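Pyridoxamine 5'-phosphate oxidase-related, FMN-binding protein (Paracoccus denitrificans, PDB 6VNA) is probably a noncanonical heme oxygenase that degrades c-type heme, built on the FMN-binding fold of the pyridoxamine 5'-phosphate oxidase family. Local coordinates at residues A[29-34]-A[66-71]; A[45-50]-A[109-114]; A[51-56]-A[130-135]; A[76-81]-A[93-98]. All coordinates share one frame; numbering follows the deposited sequence.

Contact 1. Residues A[29-34]-A[66-71]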
loop_
_atom_site.group_PDB
_atom_site.type_symbol
_atom_site.label_atom_id
_atom_site.label_comp_id
_atom_site.label_asym_id
_atom_site.label_seq_id
_atom_site.Cartn_x
_atom_site.Cartn_y
_atom_site.Cartn_z
ATOM N N LEU A 29 0.136 0.036 3.464
ATOM C CA LEU A 29 0.620 -1.266 4.014
ATOM C C LEU A 29 -0.210 -2.393 3.394
ATOM O O LEU A 29 -1.467 -2.290 3.365
ATOM C CB LEU A 29 0.507 -1.249 5.534
ATOM C CG LEU A 29 0.677 -2.600 6.232
ATOM C CD1 LEU A 29 2.140 -3.041 6.258
ATOM C CD2 LEU A 29 0.120 -2.518 7.640
ATOM N N GLY A 30 0.476 -3.371 2.825
ATOM C CA GLY A 30 -0.123 -4.647 2.412
ATOM C C GLY A 30 -0.021 -5.702 3.508
ATOM O O GLY A 30 1.116 -5.971 4.007
ATOM N N THR A 31 -1.155 -6.294 3.870
ATOM C CA THR A 31 -1.217 -7.509 4.724
ATOM C C THR A 31 -2.052 -8.611 4.056
ATOM O O THR A 31 -2.827 -8.334 3.094
ATOM C CB THR A 31 -1.721 -7.176 6.124
ATOM O OG1 THR A 31 -3.017 -6.572 6.071
ATOM C CG2 THR A 31 -0.727 -6.300 6.860
ATOM N N LEU A 32 -1.892 -9.837 4.548
ATOM C CA LEU A 32 -2.672 -10.997 4.055
ATOM C C LEU A 32 -3.943 -11.102 4.891
ATOM O O LEU A 32 -3.827 -11.231 6.112
ATOM C CB LEU A 32 -1.795 -12.251 4.113
ATOM C CG LEU A 32 -0.585 -12.229 3.179
ATOM C CD1 LEU A 32 0.279 -13.441 3.387
ATOM C CD2 LEU A 32 -0.990 -12.138 1.726
ATOM N N ASP A 33 -5.110 -11.004 4.245
ATOM C CA ASP A 33 -6.428 -11.266 4.884
ATOM C C ASP A 33 -6.458 -12.715 5.384
ATOM O O ASP A 33 -6.362 -13.652 4.588
ATOM C CB ASP A 33 -7.563 -10.991 3.901
ATOM C CG ASP A 33 -8.903 -11.456 4.432
ATOM O OD1 ASP A 33 -9.216 -11.066 5.560
ATOM O OD2 ASP A 33 -9.601 -12.235 3.713
ATOM N N PRO A 34 -6.519 -12.964 6.711
ATOM C CA PRO A 34 -6.472 -14.337 7.243
ATOM C C PRO A 34 -7.467 -15.277 6.542
ATOM O O PRO A 34 -7.045 -16.240 5.921
ATOM C CB PRO A 34 -6.791 -14.168 8.730
ATOM C CG PRO A 34 -6.335 -12.752 9.039
ATOM C CD PRO A 34 -6.605 -11.954 7.776
ATOM N N ARG A 66 -4.345 -7.269 13.134
ATOM C CA ARG A 66 -4.795 -8.670 13.335
ATOM C C ARG A 66 -4.192 -9.529 12.235
ATOM O O ARG A 66 -3.744 -10.619 12.547
ATOM C CB ARG A 66 -6.324 -8.759 13.343
ATOM C CG ARG A 66 -6.933 -8.065 14.547
ATOM C CD ARG A 66 -8.370 -8.433 14.756
ATOM N NE ARG A 66 -9.300 -7.496 14.156
ATOM C CZ ARG A 66 -9.813 -7.603 12.952
ATOM N NH1 ARG A 66 -9.452 -8.582 12.149
ATOM N NH2 ARG A 66 -10.678 -6.708 12.548
ATOM N N ALA A 67 -4.169 -9.051 10.994
ATOM C CA ALA A 67 -3.581 -9.813 9.876
ATOM C C ALA A 67 -2.116 -10.100 10.216
ATOM O O ALA A 67 -1.672 -11.239 10.007
ATOM C CB ALA A 67 -3.718 -9.073 8.574
ATOM N N LEU A 68 -1.402 -9.099 10.744
ATOM C CA LEU A 68 0.055 -9.217 11.024
ATOM C C LEU A 68 0.278 -10.224 12.138
ATOM O O LEU A 68 1.162 -11.058 11.969
ATOM C CB LEU A 68 0.648 -7.866 11.430
ATOM C CG LEU A 68 1.000 -6.921 10.284
ATOM C CD1 LEU A 68 1.637 -5.676 10.871
ATOM C CD2 LEU A 68 1.917 -7.574 9.254
ATOM N N ALA A 69 -0.502 -10.115 13.216
ATOM C CA ALA A 69 -0.524 -11.028 14.388
ATOM C C ALA A 69 -0.546 -12.499 13.936
ATOM O O ALA A 69 0.205 -13.320 14.493
ATOM C CB ALA A 69 -1.709 -10.688 15.261
ATOM N N VAL A 70 -1.324 -12.802 12.902
ATOM C CA VAL A 70 -1.533 -14.176 12.361
ATOM C C VAL A 70 -0.455 -14.497 11.317
ATOM O O VAL A 70 -0.021 -15.655 11.293
ATOM C CB VAL A 70 -2.957 -14.278 11.786
ATOM C CG1 VAL A 70 -3.182 -15.555 10.992
ATOM C CG2 VAL A 70 -3.994 -14.122 12.890
ATOM N N ASP A 71 -0.052 -13.535 10.469
ATOM C CA ASP A 71 0.983 -13.733 9.408
ATOM C C ASP A 71 1.805 -12.455 9.247
ATOM O O ASP A 71 1.304 -11.452 8.741
ATOM C CB ASP A 71 0.355 -14.114 8.066
ATOM C CG ASP A 71 1.354 -14.641 7.045
ATOM O OD1 ASP A 71 2.544 -14.294 7.143
ATOM O OD2 ASP A 71 0.929 -15.401 6.154
HETATM O O HOH W 1 -2.626 -12.458 8.073
HETATM O O HOH W 2 -0.021 -10.377 6.559
#

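Contact 2. Residues A[45-50]-A[109-114]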
loop_
_atom_site.group_PDB
_atom_site.type_symbol
_atom_site.label_atom_id
_atom_site.label_comp_id
_atom_site.label_asym_id
_atom_site.label_seq_id
_atom_site.Cartn_x
_atom_site.Cartn_y
_atom_site.Cartn_z
ATOM N N ALA A 45 0.482 5.363 9.428
ATOM C CA ALA A 45 1.610 6.212 9.865
ATOM C C ALA A 45 2.856 5.335 9.807
ATOM O O ALA A 45 2.807 4.194 10.290
ATOM C CB ALA A 45 1.364 6.782 11.240
ATOM N N LEU A 46 3.873 5.799 9.106
ATOM C CA LEU A 46 5.139 5.061 8.920
ATOM C C LEU A 46 6.307 6.045 8.867
ATOM O O LEU A 46 6.271 6.976 8.050
ATOM C CB LEU A 46 5.111 4.261 7.620
ATOM C CG LEU A 46 6.405 3.482 7.385
ATOM C CD1 LEU A 46 6.304 2.086 7.997
ATOM C CD2 LEU A 46 6.742 3.417 5.917
ATOM N N GLN A 47 7.311 5.794 9.696
ATOM C CA GLN A 47 8.626 6.469 9.694
ATOM C C GLN A 47 9.700 5.378 9.664
ATOM O O GLN A 47 9.335 4.215 9.454
ATOM C CB GLN A 47 8.706 7.357 10.931
ATOM C CG GLN A 47 7.591 8.387 11.000
ATOM C CD GLN A 47 7.737 9.283 12.206
ATOM O OE1 GLN A 47 8.814 9.410 12.784
ATOM N NE2 GLN A 47 6.639 9.867 12.637
ATOM N N THR A 48 10.967 5.747 9.825
ATOM C CA THR A 48 12.101 4.821 10.079
ATOM C C THR A 48 12.463 4.921 11.561
ATOM O O THR A 48 12.096 5.926 12.134
ATOM C CB THR A 48 13.278 5.209 9.184
ATOM O OG1 THR A 48 13.592 6.560 9.529
ATOM C CG2 THR A 48 12.955 5.100 7.714
ATOM N N ASP A 49 13.159 3.953 12.166
ATOM C CA ASP A 49 13.883 4.238 13.443
ATOM C C ASP A 49 15.376 4.403 13.125
ATOM O O ASP A 49 15.717 4.484 11.915
ATOM C CB ASP A 49 13.526 3.298 14.613
ATOM C CG ASP A 49 13.578 1.802 14.381
ATOM O OD1 ASP A 49 14.070 1.383 13.308
ATOM O OD2 ASP A 49 13.124 1.069 15.291
ATOM N N ALA A 50 16.200 4.520 14.177
ATOM C CA ALA A 50 17.638 4.887 14.177
ATOM C C ALA A 50 18.399 4.228 13.019
ATOM O O ALA A 50 19.070 4.970 12.274
ATOM C CB ALA A 50 18.240 4.514 15.509
ATOM N N ARG A 109 9.412 6.884 21.065
ATOM C CA ARG A 109 8.194 7.683 21.349
ATOM C C ARG A 109 8.648 9.103 21.690
ATOM O O ARG A 109 8.744 9.405 22.898
ATOM C CB ARG A 109 7.394 7.021 22.477
ATOM C CG ARG A 109 6.004 7.607 22.705
ATOM C CD ARG A 109 5.174 6.838 23.726
ATOM N NE ARG A 109 5.788 6.827 25.053
ATOM C CZ ARG A 109 6.614 5.888 25.523
ATOM N NH1 ARG A 109 6.953 4.839 24.789
ATOM N NH2 ARG A 109 7.107 6.008 26.742
ATOM N N ALA A 110 8.952 9.920 20.672
ATOM C CA ALA A 110 9.603 11.253 20.805
ATOM C C ALA A 110 10.243 11.645 19.472
ATOM O O ALA A 110 9.900 12.715 18.951
ATOM C CB ALA A 110 10.640 11.260 21.912
ATOM N N ARG A 111 11.163 10.820 18.962
ATOM C CA ARG A 111 11.599 10.874 17.544
ATOM C C ARG A 111 10.329 11.031 16.692
ATOM O O ARG A 111 10.244 11.963 15.858
ATOM C CB ARG A 111 12.374 9.603 17.186
ATOM C CG ARG A 111 13.111 9.650 15.856
ATOM C CD ARG A 111 13.739 8.304 15.513
ATOM N NE ARG A 111 14.634 8.323 14.354
ATOM C CZ ARG A 111 14.263 8.370 13.072
ATOM N NH1 ARG A 111 12.983 8.411 12.745
ATOM N NH2 ARG A 111 15.174 8.375 12.113
ATOM N N TRP A 112 9.350 10.169 16.948
ATOM C CA TRP A 112 8.131 10.030 16.124
ATOM C C TRP A 112 7.365 11.356 16.127
ATOM O O TRP A 112 6.909 11.782 15.035
ATOM C CB TRP A 112 7.280 8.841 16.604
ATOM C CG TRP A 112 6.200 8.511 15.625
ATOM C CD1 TRP A 112 5.051 9.217 15.423
ATOM C CD2 TRP A 112 6.199 7.454 14.645
ATOM N NE1 TRP A 112 4.323 8.657 14.407
ATOM C CE2 TRP A 112 4.995 7.566 13.920
ATOM C CE3 TRP A 112 7.077 6.414 14.322
ATOM C CZ2 TRP A 112 4.655 6.683 12.891
ATOM C CZ3 TRP A 112 6.738 5.536 13.317
ATOM C CH2 TRP A 112 5.548 5.682 12.599
ATOM N N LEU A 113 7.234 12.001 17.288
ATOM C CA LEU A 113 6.441 13.258 17.408
ATOM C C LEU A 113 7.210 14.428 16.773
ATOM O O LEU A 113 6.585 15.219 16.024
ATOM C CB LEU A 113 6.090 13.528 18.873
ATOM C CG LEU A 113 4.824 14.362 19.080
ATOM C CD1 LEU A 113 3.594 13.617 18.573
ATOM C CD2 LEU A 113 4.649 14.741 20.545
ATOM N N GLU A 114 8.522 14.524 17.012
ATOM C CA GLU A 114 9.368 15.559 16.369
ATOM C C GLU A 114 9.092 15.516 14.863
ATOM O O GLU A 114 8.982 16.606 14.252
ATOM C CB GLU A 114 10.842 15.360 16.722
ATOM C CG GLU A 114 11.150 15.690 18.179
ATOM C CD GLU A 114 12.605 15.503 18.575
ATOM O OE1 GLU A 114 13.484 16.070 17.876
ATOM O OE2 GLU A 114 12.860 14.778 19.570
#

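Contact 3. Residues A[51-56]-A[130-135]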
loop_
_atom_site.group_PDB
_atom_site.type_symbol
_atom_site.label_atom_id
_atom_site.label_comp_id
_atom_site.label_asym_id
_atom_site.label_seq_id
_atom_site.Cartn_x
_atom_site.Cartn_y
_atom_site.Cartn_z
ATOM N N ASP A 51 18.297 2.900 12.874
ATOM C CA ASP A 51 18.996 2.102 11.827
ATOM C C ASP A 51 18.323 2.252 10.451
ATOM O O ASP A 51 18.781 1.574 9.502
ATOM C CB ASP A 51 19.074 0.622 12.216
ATOM C CG ASP A 51 17.735 -0.088 12.361
ATOM O OD1 ASP A 51 16.691 0.603 12.465
ATOM O OD2 ASP A 51 17.741 -1.340 12.376
ATOM N N GLY A 52 17.272 3.072 10.329
ATOM C CA GLY A 52 16.639 3.413 9.035
ATOM C C GLY A 52 15.703 2.325 8.527
ATOM O O GLY A 52 15.413 2.292 7.305
ATOM N N VAL A 53 15.248 1.461 9.431
ATOM C CA VAL A 53 14.326 0.323 9.151
ATOM C C VAL A 53 12.909 0.862 9.276
ATOM O O VAL A 53 12.593 1.536 10.263
ATOM C CB VAL A 53 14.590 -0.846 10.123
ATOM C CG1 VAL A 53 13.501 -1.912 10.078
ATOM C CG2 VAL A 53 15.958 -1.462 9.865
ATOM N N PRO A 54 12.033 0.609 8.278
ATOM C CA PRO A 54 10.648 1.070 8.334
ATOM C C PRO A 54 9.991 0.715 9.670
ATOM O O PRO A 54 10.205 -0.360 10.182
ATOM C CB PRO A 54 9.945 0.314 7.207
ATOM C CG PRO A 54 11.061 0.001 6.229
ATOM C CD PRO A 54 12.324 -0.156 7.066
ATOM N N LEU A 55 9.240 1.648 10.230
ATOM C CA LEU A 55 8.617 1.507 11.563
ATOM C C LEU A 55 7.188 2.002 11.437
ATOM O O LEU A 55 7.027 3.166 11.092
ATOM C CB LEU A 55 9.406 2.353 12.563
ATOM C CG LEU A 55 8.883 2.381 13.996
ATOM C CD1 LEU A 55 9.053 1.023 14.664
ATOM C CD2 LEU A 55 9.599 3.470 14.793
ATOM N N ALA A 56 6.216 1.130 11.683
ATOM C CA ALA A 56 4.777 1.399 11.496
ATOM C C ALA A 56 4.183 1.629 12.881
ATOM O O ALA A 56 4.733 1.093 13.850
ATOM C CB ALA A 56 4.150 0.234 10.762
ATOM N N PHE A 130 3.996 -0.128 17.962
ATOM C CA PHE A 130 5.080 -0.030 16.962
ATOM C C PHE A 130 5.394 -1.423 16.428
ATOM O O PHE A 130 5.532 -2.346 17.248
ATOM C CB PHE A 130 6.325 0.626 17.565
ATOM C CG PHE A 130 6.167 2.097 17.837
ATOM C CD1 PHE A 130 6.292 3.025 16.810
ATOM C CD2 PHE A 130 5.874 2.552 19.109
ATOM C CE1 PHE A 130 6.156 4.381 17.062
ATOM C CE2 PHE A 130 5.735 3.910 19.358
ATOM C CZ PHE A 130 5.875 4.821 18.333
ATOM N N TRP A 131 5.521 -1.522 15.101
ATOM C CA TRP A 131 6.026 -2.685 14.322
ATOM C C TRP A 131 7.207 -2.258 13.438
ATOM O O TRP A 131 7.018 -1.318 12.636
ATOM C CB TRP A 131 4.920 -3.223 13.417
ATOM C CG TRP A 131 3.734 -3.796 14.121
ATOM C CD1 TRP A 131 2.691 -3.139 14.707
ATOM C CD2 TRP A 131 3.439 -5.194 14.225
ATOM N NE1 TRP A 131 1.783 -4.042 15.204
ATOM C CE2 TRP A 131 2.217 -5.307 14.924
ATOM C CE3 TRP A 131 4.111 -6.349 13.811
ATOM C CZ2 TRP A 131 1.645 -6.542 15.211
ATOM C CZ3 TRP A 131 3.547 -7.572 14.103
ATOM C CH2 TRP A 131 2.330 -7.660 14.785
ATOM N N ARG A 132 8.344 -2.954 13.523
ATOM C CA ARG A 132 9.444 -2.845 12.537
ATOM C C ARG A 132 9.081 -3.715 11.340
ATOM O O ARG A 132 8.694 -4.864 11.552
ATOM C CB ARG A 132 10.779 -3.310 13.126
ATOM C CG ARG A 132 11.345 -2.368 14.176
ATOM C CD ARG A 132 12.489 -3.005 14.943
ATOM N NE ARG A 132 13.546 -3.495 14.072
ATOM C CZ ARG A 132 14.591 -2.786 13.656
ATOM N NH1 ARG A 132 14.732 -1.517 14.004
ATOM N NH2 ARG A 132 15.488 -3.349 12.869
ATOM N N ILE A 133 9.192 -3.190 10.126
ATOM C CA ILE A 133 8.964 -3.993 8.894
ATOM C C ILE A 133 10.326 -4.175 8.247
ATOM O O ILE A 133 10.788 -3.239 7.567
ATOM C CB ILE A 133 7.898 -3.348 7.988
ATOM C CG1 ILE A 133 6.572 -3.246 8.741
ATOM C CG2 ILE A 133 7.728 -4.140 6.702
ATOM C CD1 ILE A 133 5.612 -2.281 8.156
ATOM N N GLU A 134 10.958 -5.316 8.532
ATOM C CA GLU A 134 12.349 -5.624 8.133
ATOM C C GLU A 134 12.341 -5.990 6.660
ATOM O O GLU A 134 11.650 -6.914 6.255
ATOM C CB GLU A 134 12.926 -6.745 8.988
ATOM C CG GLU A 134 13.079 -6.362 10.448
ATOM C CD GLU A 134 13.411 -7.527 11.369
ATOM O OE1 GLU A 134 13.447 -8.672 10.871
ATOM O OE2 GLU A 134 13.625 -7.284 12.583
ATOM N N PRO A 135 13.053 -5.232 5.805
ATOM C CA PRO A 135 13.016 -5.488 4.373
ATOM C C PRO A 135 13.800 -6.736 3.968
ATOM O O PRO A 135 14.857 -6.973 4.497
ATOM C CB PRO A 135 13.620 -4.218 3.741
ATOM C CG PRO A 135 14.453 -3.598 4.845
ATOM C CD PRO A 135 13.794 -4.006 6.145
#

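Contact 4. Residues A[76-81]-A[93-98]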
loop_
_atom_site.group_PDB
_atom_site.type_symbol
_atom_site.label_atom_id
_atom_site.label_comp_id
_atom_site.label_asym_id
_atom_site.label_seq_id
_atom_site.Cartn_x
_atom_site.Cartn_y
_atom_site.Cartn_z
ATOM N N LEU A 76 5.022 -2.639 1.806
ATOM C CA LEU A 76 4.886 -1.156 1.940
ATOM C C LEU A 76 5.083 -0.529 0.564
ATOM O O LEU A 76 6.045 -0.954 -0.140
ATOM C CB LEU A 76 5.939 -0.586 2.892
ATOM C CG LEU A 76 5.863 -1.018 4.342
ATOM C CD1 LEU A 76 7.139 -0.630 5.080
ATOM C CD2 LEU A 76 4.656 -0.409 5.019
ATOM N N LEU A 77 4.194 0.407 0.207
ATOM C CA LEU A 77 4.413 1.460 -0.815
ATOM C C LEU A 77 4.704 2.790 -0.115
ATOM O O LEU A 77 3.888 3.246 0.720
ATOM C CB LEU A 77 3.172 1.624 -1.693
ATOM C CG LEU A 77 3.361 2.564 -2.885
ATOM C CD1 LEU A 77 4.607 2.179 -3.686
ATOM C CD2 LEU A 77 2.132 2.537 -3.788
ATOM N N ILE A 78 5.813 3.412 -0.470
ATOM C CA ILE A 78 6.236 4.731 0.084
ATOM C C ILE A 78 6.396 5.687 -1.100
ATOM O O ILE A 78 7.198 5.425 -1.990
ATOM C CB ILE A 78 7.507 4.530 0.925
ATOM C CG1 ILE A 78 7.225 3.548 2.061
ATOM C CG2 ILE A 78 8.061 5.852 1.427
ATOM C CD1 ILE A 78 8.462 2.989 2.699
ATOM N N ALA A 79 5.570 6.712 -1.162
ATOM C CA ALA A 79 5.599 7.734 -2.224
ATOM C C ALA A 79 6.054 9.042 -1.584
ATOM O O ALA A 79 6.048 9.143 -0.347
ATOM C CB ALA A 79 4.247 7.846 -2.890
ATOM N N ALA A 80 6.526 9.961 -2.422
ATOM C CA ALA A 80 6.868 11.350 -2.058
ATOM C C ALA A 80 5.560 12.105 -1.789
ATOM O O ALA A 80 4.795 12.326 -2.751
ATOM C CB ALA A 80 7.666 11.946 -3.186
ATOM N N GLU A 81 5.296 12.458 -0.532
ATOM C CA GLU A 81 3.990 13.029 -0.106
ATOM C C GLU A 81 3.852 14.441 -0.712
ATOM O O GLU A 81 2.721 14.810 -1.098
ATOM C CB GLU A 81 3.851 12.934 1.424
ATOM C CG GLU A 81 3.572 11.497 1.929
ATOM C CD GLU A 81 4.040 11.125 3.349
ATOM O OE1 GLU A 81 3.396 11.572 4.341
ATOM O OE2 GLU A 81 5.044 10.362 3.480
ATOM N N LEU A 93 8.577 3.756 -3.754
ATOM C CA LEU A 93 9.372 2.570 -3.366
ATOM C C LEU A 93 8.401 1.509 -2.838
ATOM O O LEU A 93 7.573 1.871 -1.947
ATOM C CB LEU A 93 10.367 3.021 -2.292
ATOM C CG LEU A 93 11.172 1.879 -1.691
ATOM C CD1 LEU A 93 12.039 1.239 -2.767
ATOM C CD2 LEU A 93 11.995 2.372 -0.503
ATOM N N SER A 94 8.449 0.302 -3.412
ATOM C CA SER A 94 7.714 -0.909 -2.950
ATOM C C SER A 94 8.680 -1.745 -2.128
ATOM O O SER A 94 9.712 -2.141 -2.684
ATOM C CB SER A 94 7.200 -1.765 -4.071
ATOM O OG SER A 94 6.173 -1.113 -4.785
ATOM N N ILE A 95 8.338 -2.038 -0.884
ATOM C CA ILE A 95 9.151 -2.960 -0.048
ATOM C C ILE A 95 8.343 -4.226 0.236
ATOM O O ILE A 95 7.153 -4.101 0.491
ATOM C CB ILE A 95 9.587 -2.239 1.228
ATOM C CG1 ILE A 95 10.516 -1.087 0.862
ATOM C CG2 ILE A 95 10.216 -3.207 2.216
ATOM C CD1 ILE A 95 10.926 -0.262 2.042
ATOM N N LEU A 96 9.002 -5.380 0.131
ATOM C CA LEU A 96 8.555 -6.694 0.656
ATOM C C LEU A 96 9.322 -6.924 1.962
ATOM O O LEU A 96 10.543 -6.818 1.935
ATOM C CB LEU A 96 8.856 -7.804 -0.356
ATOM C CG LEU A 96 8.178 -7.732 -1.729
ATOM C CD1 LEU A 96 8.555 -8.935 -2.580
ATOM C CD2 LEU A 96 6.667 -7.643 -1.628
ATOM N N GLY A 97 8.616 -7.184 3.064
ATOM C CA GLY A 97 9.235 -7.275 4.394
ATOM C C GLY A 97 8.512 -8.265 5.279
ATOM O O GLY A 97 7.506 -8.862 4.801
ATOM N N ARG A 98 9.008 -8.417 6.513
ATOM C CA ARG A 98 8.345 -9.171 7.602
ATOM C C ARG A 98 8.189 -8.241 8.812
ATOM O O ARG A 98 9.163 -7.610 9.211
ATOM C CB ARG A 98 9.093 -10.480 7.892
ATOM C CG ARG A 98 10.577 -10.351 8.225
ATOM C CD ARG A 98 11.516 -10.522 7.032
ATOM N NE ARG A 98 12.640 -11.442 7.245
ATOM C CZ ARG A 98 13.752 -11.179 7.937
ATOM N NH1 ARG A 98 13.925 -10.012 8.537
ATOM N NH2 ARG A 98 14.692 -12.103 8.038
#

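Contact 1. Residues A[29-34]-A[66-71]
The end of strand 29-32 lies against helix 66-70, and the tight part of the contact is centred on one methyl group. Ala67 CB sits 3.3 Å from Leu32 O, and Thr31 OG1 approaches the same methyl to 3.6 Å. Thr31 holds that hydroxyl in the crowded position between its backbone N and carbonyl carbon (chi1 58°), which leaves CG2 for the isobutyl end of Leu68; the two side chains cross at about a right angle, with Thr31 CG2 3.8 Å from Leu68 CD2. An alanine lets the helix come this close, its axis crossing the strand's at 55°. Equally close, near the helix end, Leu32 CD1 rests 3.5 Å from Asp71 OD2, a carboxylate oxygen whose salt bridge is to Arg73; Leu32 also packs on Leu32 of the second subunit. The outer edge is looser. There Pro34 lays its ring carbons over Ala67 and Val70 at van der Waals range or beyond, on the exposed side, where Pro34 and Val70 are solvent-accessible. Polar linkage between the segments is left to two waters. One donates to both Leu32 O and Ala67 O, at 2.6 Å from Leu32 O; the other accepts from Leu32 N at 2.8 Å and donates to Asp71 O, so both backbone polar atoms of Leu32 are satisfied through water. In the split barrel, strand 26-32 runs between strands 39-48 and 73-79, and Leu68 reaches across from the helix to Ala74 of strand 73-79 and Trp131 of strand 128-135.

Contact 2. Residues A[45-50]-A[109-114]
Gln47 NE2 is the best-held polar atom here, held by one hydrogen bond, with the indole face lying against it: it donates to Trp112 O at 3.1 Å, nearly straight at 172°, in its own amide plane and on a lone pair of the carbonyl. This is an amide-pi stack joining helix 108-115 to strand 39-48 of the FMN-binding split barrel. The carboxamide lies over the indole, the two planes only 19° apart, with NE2 3.0 Å above the ring plane toward its rim. Further back, the extended Gln47 chain sets CG almost straight above the six-membered ring, a CH-pi contact of 3.6 Å from CG to the ring centroid. Trp112 comes to this place with CG anti to its backbone N (chi1 -168°), so that one residue supplies both the stacking surface and the acceptor. Its indole nitrogen is no partner for the amide, since both NE1 and NE2 are donors. At the ring edge, Ala45 CB touches Trp112 CZ2 at 3.7 Å, and Phe130 meets the ring edge-to-face. A leucine in place of Trp112 would remove the flat surface under the Gln47 amide and would probably leave that side chain less firmly oriented, even with the backbone acceptor still present. Arg111 marks the more exposed flank, its extended chain carrying the guanidinium to the end of the strand, where Thr48 O and Asp49 O lie over one face. Although Thr48 O is 2.7 Å from Arg111 NH1, the angle is too poor for a hydrogen bond.

Contact 3. Residues A[51-56]-A[130-135]
Arg132 keeps CG anti to its carbonyl carbon and then bends at chi3 (55°), which turns the guanidinium back over the loop before strand 54-56; Asp51 meets it with CG in the crowded position between backbone N and carbonyl carbon (chi1 63°). The two groups reach tip to tip. NH2 of Arg132 donates to Asp51 OD2 at 3.1 Å and NH1 of Arg132 to Asp51 OD1 at 3.3 Å, an end-on, two-nitrogen salt bridge using the syn lone pair of each oxygen, with the planes 32° apart. Val53 CG1 covers one guanidinium face, 3.8 Å from Arg132 CZ. Behind this clasp the strands pair antiparallel in the split barrel: Ala56 N donates to Trp131 O at 2.7 Å, Trp131 N returns a bond to Ala56 O, and Ile133 N bonds to Pro54 O. On one face Leu55 CG touches Phe130 CD1 at 3.9 Å; on the other Ala56 CB meets Ile133 CD1. An alanine in place of Arg132 would remove the paired bonds to Asp51 and the bridge from NH1 to Asp49 OD1, and would probably leave the Asp51 loop more mobile. Asp49 OD1 lies close to Asp51 OD1. With Arg132 shared by both carboxylates and Arg108 also paired with Asp49, the two cations would be expected to offset the repulsion and favour both acids staying ionised.

Contact 4. Residues A[76-81]-A[93-98]
Strands 73-79 and 92-101 follow one another in the chain and form an antiparallel hairpin of the split barrel, with a long connection between them. Backbone bonds come first. Leu76 and Ile95 make one hydrogen-bonded pair, Ile95 N reaching Leu76 O at 2.6 Å, nearly along the C=O axis, and Leu76 N returning to Ile95 O at 2.9 Å. Ile78 and Leu93 make the second such pair, bonded in both directions at 2.8 Å between each N and the O opposite. Between them lies the non-hydrogen-bonded pair of Leu77 and Ser94, where the alpha carbons supply weaker CA-H...O contacts: Ser94 CA to Leu76 O and Leu77 CA to Leu93 O. Apolar packing is confined largely to one face, where Leu76, Ile78, Leu93 and Ile95 line up; Ile78 CD1 meets Ile95 CD1 at 4.1 Å, the two side chains crossing obliquely. Leu21 of helix 11-23 packs on Ile78, Leu93 and Ile95. The opposite face, with Leu77 and Ser94, is turned to the second subunit. There Leu77 packs on Thr42 of that subunit, and Leu77 CD1 stands 3.8 Å from Ser94 OG, an oxygen hydrogen-bonded to Val41 O of the second subunit.

In the fold
From the N terminus, residues 29-34, 45-50 and 51-56 open contacts 1, 2 and 3 in turn. Contact 1 closes first, at 66-71, inside the loops of contacts 2 and 3, so it crosses both. Contact 4 then opens at 76-81 and closes at 93-98, in series with contact 1 and nested within contacts 2 and 3. Contact 2 closes at 109-114 and contact 3 at 130-135, crossing each other. Contacts 3 and 4 pair strands of one curled antiparallel sheet, while contacts 1 and 2 lay helices 63-70 and 108-115 against it. Leu76 links them inside, touching Leu29, Leu46, Pro54 and Ile133; contacts 1 and 4 also meet the second subunit.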